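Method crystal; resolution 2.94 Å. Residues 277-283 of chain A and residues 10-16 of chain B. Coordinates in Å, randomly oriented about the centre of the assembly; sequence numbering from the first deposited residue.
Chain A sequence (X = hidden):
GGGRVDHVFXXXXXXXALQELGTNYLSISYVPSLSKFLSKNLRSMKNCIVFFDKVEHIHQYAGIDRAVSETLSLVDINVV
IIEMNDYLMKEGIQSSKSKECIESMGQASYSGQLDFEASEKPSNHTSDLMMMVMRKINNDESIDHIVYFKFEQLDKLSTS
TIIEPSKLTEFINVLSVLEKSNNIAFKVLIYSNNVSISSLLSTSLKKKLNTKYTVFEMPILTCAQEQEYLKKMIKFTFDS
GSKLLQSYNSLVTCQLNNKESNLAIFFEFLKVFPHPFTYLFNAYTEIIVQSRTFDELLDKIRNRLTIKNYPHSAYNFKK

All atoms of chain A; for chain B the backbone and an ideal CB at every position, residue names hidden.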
ATOM      1  N   PHE A 277      -0.373  17.076  -6.557  1.00 72.10           N
ATOM      2  CA  PHE A 277      -0.195  15.732  -5.985  1.00 68.77           C
ATOM      3  C   PHE A 277       0.061  14.679  -7.056  1.00 69.58           C
ATOM      4  O   PHE A 277       0.989  13.888  -6.928  1.00 66.97           O
ATOM      5  CB  PHE A 277      -1.366  15.362  -5.055  1.00 69.64           C
ATOM      6  CG  PHE A 277      -1.321  16.099  -3.737  1.00 72.11           C
ATOM      7  CD1 PHE A 277      -1.871  17.365  -3.610  1.00 76.89           C
ATOM      8  CD2 PHE A 277      -0.688  15.547  -2.635  1.00 74.91           C
ATOM      9  CE1 PHE A 277      -1.805  18.060  -2.397  1.00 79.32           C
ATOM     10  CE2 PHE A 277      -0.618  16.246  -1.423  1.00 79.31           C
ATOM     11  CZ  PHE A 277      -1.190  17.493  -1.310  1.00 78.68           C
ATOM     12  N   THR A 278      -0.702  14.754  -8.145  1.00 66.54           N
ATOM     13  CA  THR A 278      -0.620  13.886  -9.309  1.00 65.47           C
ATOM     14  C   THR A 278       0.680  14.138 -10.064  1.00 69.40           C
ATOM     15  O   THR A 278       1.368  13.166 -10.377  1.00 68.26           O
ATOM     16  CB  THR A 278      -1.859  14.100 -10.167  1.00 73.65           C
ATOM     17  OG1 THR A 278      -3.010  13.755  -9.393  1.00 71.31           O
ATOM     18  CG2 THR A 278      -1.821  13.301 -11.443  1.00 71.82           C
ATOM     19  N   TYR A 279       1.044  15.427 -10.327  1.00 67.16           N
ATOM     20  CA  TYR A 279       2.299  15.767 -11.007  1.00 67.50           C
ATOM     21  C   TYR A 279       3.491  15.217 -10.184  1.00 70.51           C
ATOM     22  O   TYR A 279       4.351  14.542 -10.750  1.00 71.11           O
ATOM     23  CB  TYR A 279       2.411  17.283 -11.312  1.00 71.16           C
ATOM     24  CG  TYR A 279       3.453  17.620 -12.361  1.00 74.49           C
ATOM     25  CD1 TYR A 279       4.796  17.735 -12.023  1.00 77.85           C
ATOM     26  CD2 TYR A 279       3.096  17.839 -13.688  1.00 76.42           C
ATOM     27  CE1 TYR A 279       5.772  17.989 -12.990  1.00 81.70           C
ATOM     28  CE2 TYR A 279       4.059  18.145 -14.660  1.00 78.93           C
ATOM     29  CZ  TYR A 279       5.402  18.206 -14.305  1.00 87.12           C
ATOM     30  OH  TYR A 279       6.409  18.429 -15.222  1.00 85.94           O
ATOM     31  N   LEU A 280       3.478  15.397  -8.849  1.00 65.12           N
ATOM     32  CA  LEU A 280       4.533  14.873  -7.978  1.00 64.10           C
ATOM     33  C   LEU A 280       4.552  13.330  -7.921  1.00 69.09           C
ATOM     34  O   LEU A 280       5.627  12.719  -7.993  1.00 69.82           O
ATOM     35  CB  LEU A 280       4.431  15.476  -6.568  1.00 64.08           C
ATOM     36  CG  LEU A 280       5.462  15.023  -5.553  1.00 67.07           C
ATOM     37  CD1 LEU A 280       6.853  15.494  -5.926  1.00 67.22           C
ATOM     38  CD2 LEU A 280       5.068  15.453  -4.173  1.00 70.16           C
ATOM     39  N   PHE A 281       3.367  12.712  -7.790  1.00 63.47           N
ATOM     40  CA  PHE A 281       3.214  11.265  -7.754  1.00 60.18           C
ATOM     41  C   PHE A 281       3.759  10.656  -9.046  1.00 64.14           C
ATOM     42  O   PHE A 281       4.586   9.751  -8.984  1.00 64.66           O
ATOM     43  CB  PHE A 281       1.736  10.897  -7.531  1.00 60.38           C
ATOM     44  CG  PHE A 281       1.474   9.421  -7.409  1.00 59.86           C
ATOM     45  CD1 PHE A 281       1.733   8.747  -6.216  1.00 60.96           C
ATOM     46  CD2 PHE A 281       0.996   8.689  -8.498  1.00 60.17           C
ATOM     47  CE1 PHE A 281       1.514   7.374  -6.116  1.00 59.63           C
ATOM     48  CE2 PHE A 281       0.779   7.312  -8.394  1.00 60.32           C
ATOM     49  CZ  PHE A 281       1.032   6.670  -7.208  1.00 57.37           C
ATOM     50  N   ASN A 282       3.368  11.185 -10.202  1.00 60.15           N
ATOM     51  CA  ASN A 282       3.848  10.612 -11.448  1.00 60.89           C
ATOM     52  C   ASN A 282       5.371  10.736 -11.603  1.00 68.26           C
ATOM     53  O   ASN A 282       6.054   9.747 -11.928  1.00 66.94           O
ATOM     54  CB  ASN A 282       3.086  11.169 -12.643  1.00 55.81           C
ATOM     55  CG  ASN A 282       1.608  10.833 -12.638  1.00 75.18           C
ATOM     56  OD1 ASN A 282       1.165   9.828 -12.077  1.00 68.88           O
ATOM     57  ND2 ASN A 282       0.797  11.674 -13.266  1.00 72.80           N
ATOM     58  N   ALA A 283       5.899  11.940 -11.312  1.00 66.95           N
ATOM     59  CA  ALA A 283       7.325  12.231 -11.413  1.00 67.56           C
ATOM     60  C   ALA A 283       8.113  11.316 -10.476  1.00 70.86           C
ATOM     61  O   ALA A 283       9.094  10.701 -10.899  1.00 71.38           O
ATOM     62  CB  ALA A 283       7.584  13.696 -11.082  1.00 69.68           C
TER
ATOM     63  N   UNK B  10      -7.799   7.371 -15.070  1.00 83.30           N
ATOM     64  CA  UNK B  10      -6.783   6.339 -15.061  1.00 78.49           C
ATOM     65  C   UNK B  10      -5.828   6.586 -13.891  1.00 81.04           C
ATOM     66  O   UNK B  10      -5.411   5.627 -13.256  1.00 80.34           O
ATOM     67  CB  UNK B  10      -6.028   6.307 -16.391  1.00 78.49           C
ATOM     68  N   UNK B  11      -5.564   7.854 -13.543  1.00 75.88           N
ATOM     69  CA  UNK B  11      -4.734   8.211 -12.402  1.00 73.64           C
ATOM     70  C   UNK B  11      -5.240   7.551 -11.106  1.00 74.64           C
ATOM     71  O   UNK B  11      -4.430   7.139 -10.281  1.00 73.84           O
ATOM     72  CB  UNK B  11      -4.697   9.732 -12.241  1.00 73.64           C
ATOM     73  N   UNK B  12      -6.565   7.422 -10.944  1.00 70.71           N
ATOM     74  CA  UNK B  12      -7.158   6.760  -9.782  1.00 68.70           C
ATOM     75  C   UNK B  12      -6.779   5.267  -9.798  1.00 72.60           C
ATOM     76  O   UNK B  12      -6.298   4.767  -8.778  1.00 72.69           O
ATOM     77  CB  UNK B  12      -8.678   6.936  -9.776  1.00 68.70           C
ATOM     78  N   UNK B  13      -6.936   4.584 -10.971  1.00 67.04           N
ATOM     79  CA  UNK B  13      -6.594   3.184 -11.181  1.00 63.18           C
ATOM     80  C   UNK B  13      -5.103   3.004 -10.986  1.00 68.20           C
ATOM     81  O   UNK B  13      -4.701   2.178 -10.170  1.00 67.91           O
ATOM     82  CB  UNK B  13      -7.021   2.712 -12.572  1.00 63.18           C
ATOM     83  N   UNK B  14      -4.281   3.781 -11.731  1.00 64.63           N
ATOM     84  CA  UNK B  14      -2.824   3.762 -11.719  1.00 62.49           C
ATOM     85  C   UNK B  14      -2.308   3.775 -10.295  1.00 66.48           C
ATOM     86  O   UNK B  14      -1.585   2.852  -9.917  1.00 65.39           O
ATOM     87  CB  UNK B  14      -2.259   4.951 -12.499  1.00 62.49           C
ATOM     88  N   UNK B  15      -2.697   4.807  -9.498  1.00 62.87           N
ATOM     89  CA  UNK B  15      -2.229   4.967  -8.129  1.00 61.39           C
ATOM     90  C   UNK B  15      -2.650   3.788  -7.230  1.00 64.27           C
ATOM     91  O   UNK B  15      -1.851   3.329  -6.404  1.00 61.83           O
ATOM     92  CB  UNK B  15      -2.762   6.281  -7.553  1.00 61.39           C
ATOM     93  N   UNK B  16      -3.890   3.292  -7.407  1.00 61.03           N
ATOM     94  CA  UNK B  16      -4.434   2.195  -6.607  1.00 59.81           C
ATOM     95  C   UNK B  16      -3.795   0.860  -6.982  1.00 64.03           C
ATOM     96  O   UNK B  16      -3.573   0.007  -6.105  1.00 63.86           O
ATOM     97  CB  UNK B  16      -5.952   2.115  -6.782  1.00 59.81           C
TER

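Both stretches are helical. Their axes approach to 11.8 Å, and their N-to-C directions differ by 44°. The gap between the axes is filled by side chains from both helices.

Position 10 opens the stretch with helical angles. Nothing of this stretch of chain A lies within 5.5 Å of its CB, so the stretch does not restrict the choice. The residue is tyrosine, B:Tyr10, and it makes no contact with chain A here.

Position 11 has its CA-to-CB bond directed toward chain A. The ideal CB lies 4.7 Å from A:Thr278 CG2. Within reach are that methyl group, the ring of A:Phe281 and the amide of A:Asn282. The amide offers both a donor, ND2, and an acceptor, OD1. A flexible polar side chain would suit. Glutamine could answer both groups; glutamate, lysine or arginine could answer one of them. The residue is glutamine, B:Gln11, with chi1 t and chi2 p. The two amides pair. A:Asn282 ND2 donates to B:Gln11 OE1 at 3.1 Å, with an angle of 146°. In return B:Gln11 NE2 donates to A:Asn282 OD1, also at 3.1 Å, but the angle of 130° makes this bond weak. The side chain also packs: B:Gln11 OE1 lies 3.5 Å from A:Thr278 CG2, and B:Gln11 NE2 lies 3.5 Å from A:Phe281 CD2.

Positions 12 and 13 have CB atoms with no atom of this stretch of chain A within 5.5 Å, so many residues would fit as far as this contact is concerned. They are B:Lys12 and B:Phe13, and neither touches this stretch.

Position 14 points its CA-to-CB bond toward chain A, yet its CB has no neighbour in this stretch within 5.5 Å. A long side chain is needed to reach A:Asn282 OD1, an acceptor. Lysine or arginine would suit, and glutamine is possible. The residue is lysine, B:Lys14, extended with all four chi angles t. B:Lys14 NZ comes to 3.7 Å from A:Asn282 OD1, a contact without a hydrogen bond. NZ is hydrogen-bonded elsewhere in the structure.

Position 15 points sideways. Its ideal CB is already 3.8 Å from A:Phe281 CE2, which favours a small residue such as alanine or serine. The residue is serine, B:Ser15, with chi1 p. B:Ser15 CB packs 3.7 Å from A:Phe281 CE2. The hydroxyl lies near its own helix, with B:Ser15 OG 3.1 Å from both B:Gln11 O and B:Lys12 O.

Position 16 points away, so this stretch of chain A sets no demand. The residue is methionine, B:Met16.

Chain B, residues 10-16: YQKFKSM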
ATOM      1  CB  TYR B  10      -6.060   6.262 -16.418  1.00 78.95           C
ATOM      2  CG  TYR B  10      -4.973   5.223 -16.444  1.00 77.05           C
ATOM      3  CD1 TYR B  10      -5.267   3.875 -16.251  1.00 76.02           C
ATOM      4  CD2 TYR B  10      -3.637   5.591 -16.556  1.00 78.64           C
ATOM      5  CE1 TYR B  10      -4.254   2.920 -16.164  1.00 74.26           C
ATOM      6  CE2 TYR B  10      -2.611   4.643 -16.460  1.00 77.32           C
ATOM      7  CZ  TYR B  10      -2.926   3.311 -16.261  1.00 80.80           C
ATOM      8  OH  TYR B  10      -1.917   2.385 -16.214  1.00 81.19           O
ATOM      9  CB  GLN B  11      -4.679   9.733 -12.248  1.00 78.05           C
ATOM     10  CG  GLN B  11      -3.647  10.220 -11.248  1.00 77.90           C
ATOM     11  CD  GLN B  11      -2.271   9.793 -11.656  1.00 91.65           C
ATOM     12  OE1 GLN B  11      -1.822  10.068 -12.777  1.00 83.74           O
ATOM     13  NE2 GLN B  11      -1.592   9.082 -10.760  1.00 82.93           N
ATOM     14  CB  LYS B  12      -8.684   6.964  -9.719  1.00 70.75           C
ATOM     15  CG  LYS B  12      -9.292   6.314  -8.483  1.00 73.17           C
ATOM     16  CD  LYS B  12     -10.686   6.847  -8.133  1.00 84.33           C
ATOM     17  CE  LYS B  12     -11.844   6.062  -8.708  1.00 84.06           C
ATOM     18  NZ  LYS B  12     -11.823   4.646  -8.279  1.00 89.83           N
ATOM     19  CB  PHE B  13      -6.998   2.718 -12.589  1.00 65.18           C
ATOM     20  CG  PHE B  13      -6.793   1.241 -12.781  1.00 65.88           C
ATOM     21  CD1 PHE B  13      -7.744   0.327 -12.342  1.00 69.64           C
ATOM     22  CD2 PHE B  13      -5.597   0.748 -13.304  1.00 68.21           C
ATOM     23  CE1 PHE B  13      -7.511  -1.056 -12.440  1.00 70.20           C
ATOM     24  CE2 PHE B  13      -5.366  -0.635 -13.407  1.00 69.92           C
ATOM     25  CZ  PHE B  13      -6.329  -1.526 -12.987  1.00 68.12           C
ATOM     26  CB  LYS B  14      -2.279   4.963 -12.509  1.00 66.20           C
ATOM     27  CG  LYS B  14      -0.757   5.028 -12.624  1.00 72.52           C
ATOM     28  CD  LYS B  14      -0.387   5.878 -13.806  1.00 84.07           C
ATOM     29  CE  LYS B  14       1.022   6.360 -13.769  1.00 99.86           C
ATOM     30  NZ  LYS B  14       1.213   7.387 -14.814  1.00115.34           N
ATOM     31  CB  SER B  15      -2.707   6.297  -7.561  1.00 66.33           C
ATOM     32  OG  SER B  15      -4.096   6.260  -7.285  1.00 76.33           O
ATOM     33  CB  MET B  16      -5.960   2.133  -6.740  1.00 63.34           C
ATOM     34  CG  MET B  16      -6.689   3.123  -5.861  1.00 68.63           C
ATOM     35  SD  MET B  16      -8.478   2.910  -5.999  1.00 74.68           S
ATOM     36  CE  MET B  16      -9.043   4.191  -4.957  1.00 73.44           C
TER
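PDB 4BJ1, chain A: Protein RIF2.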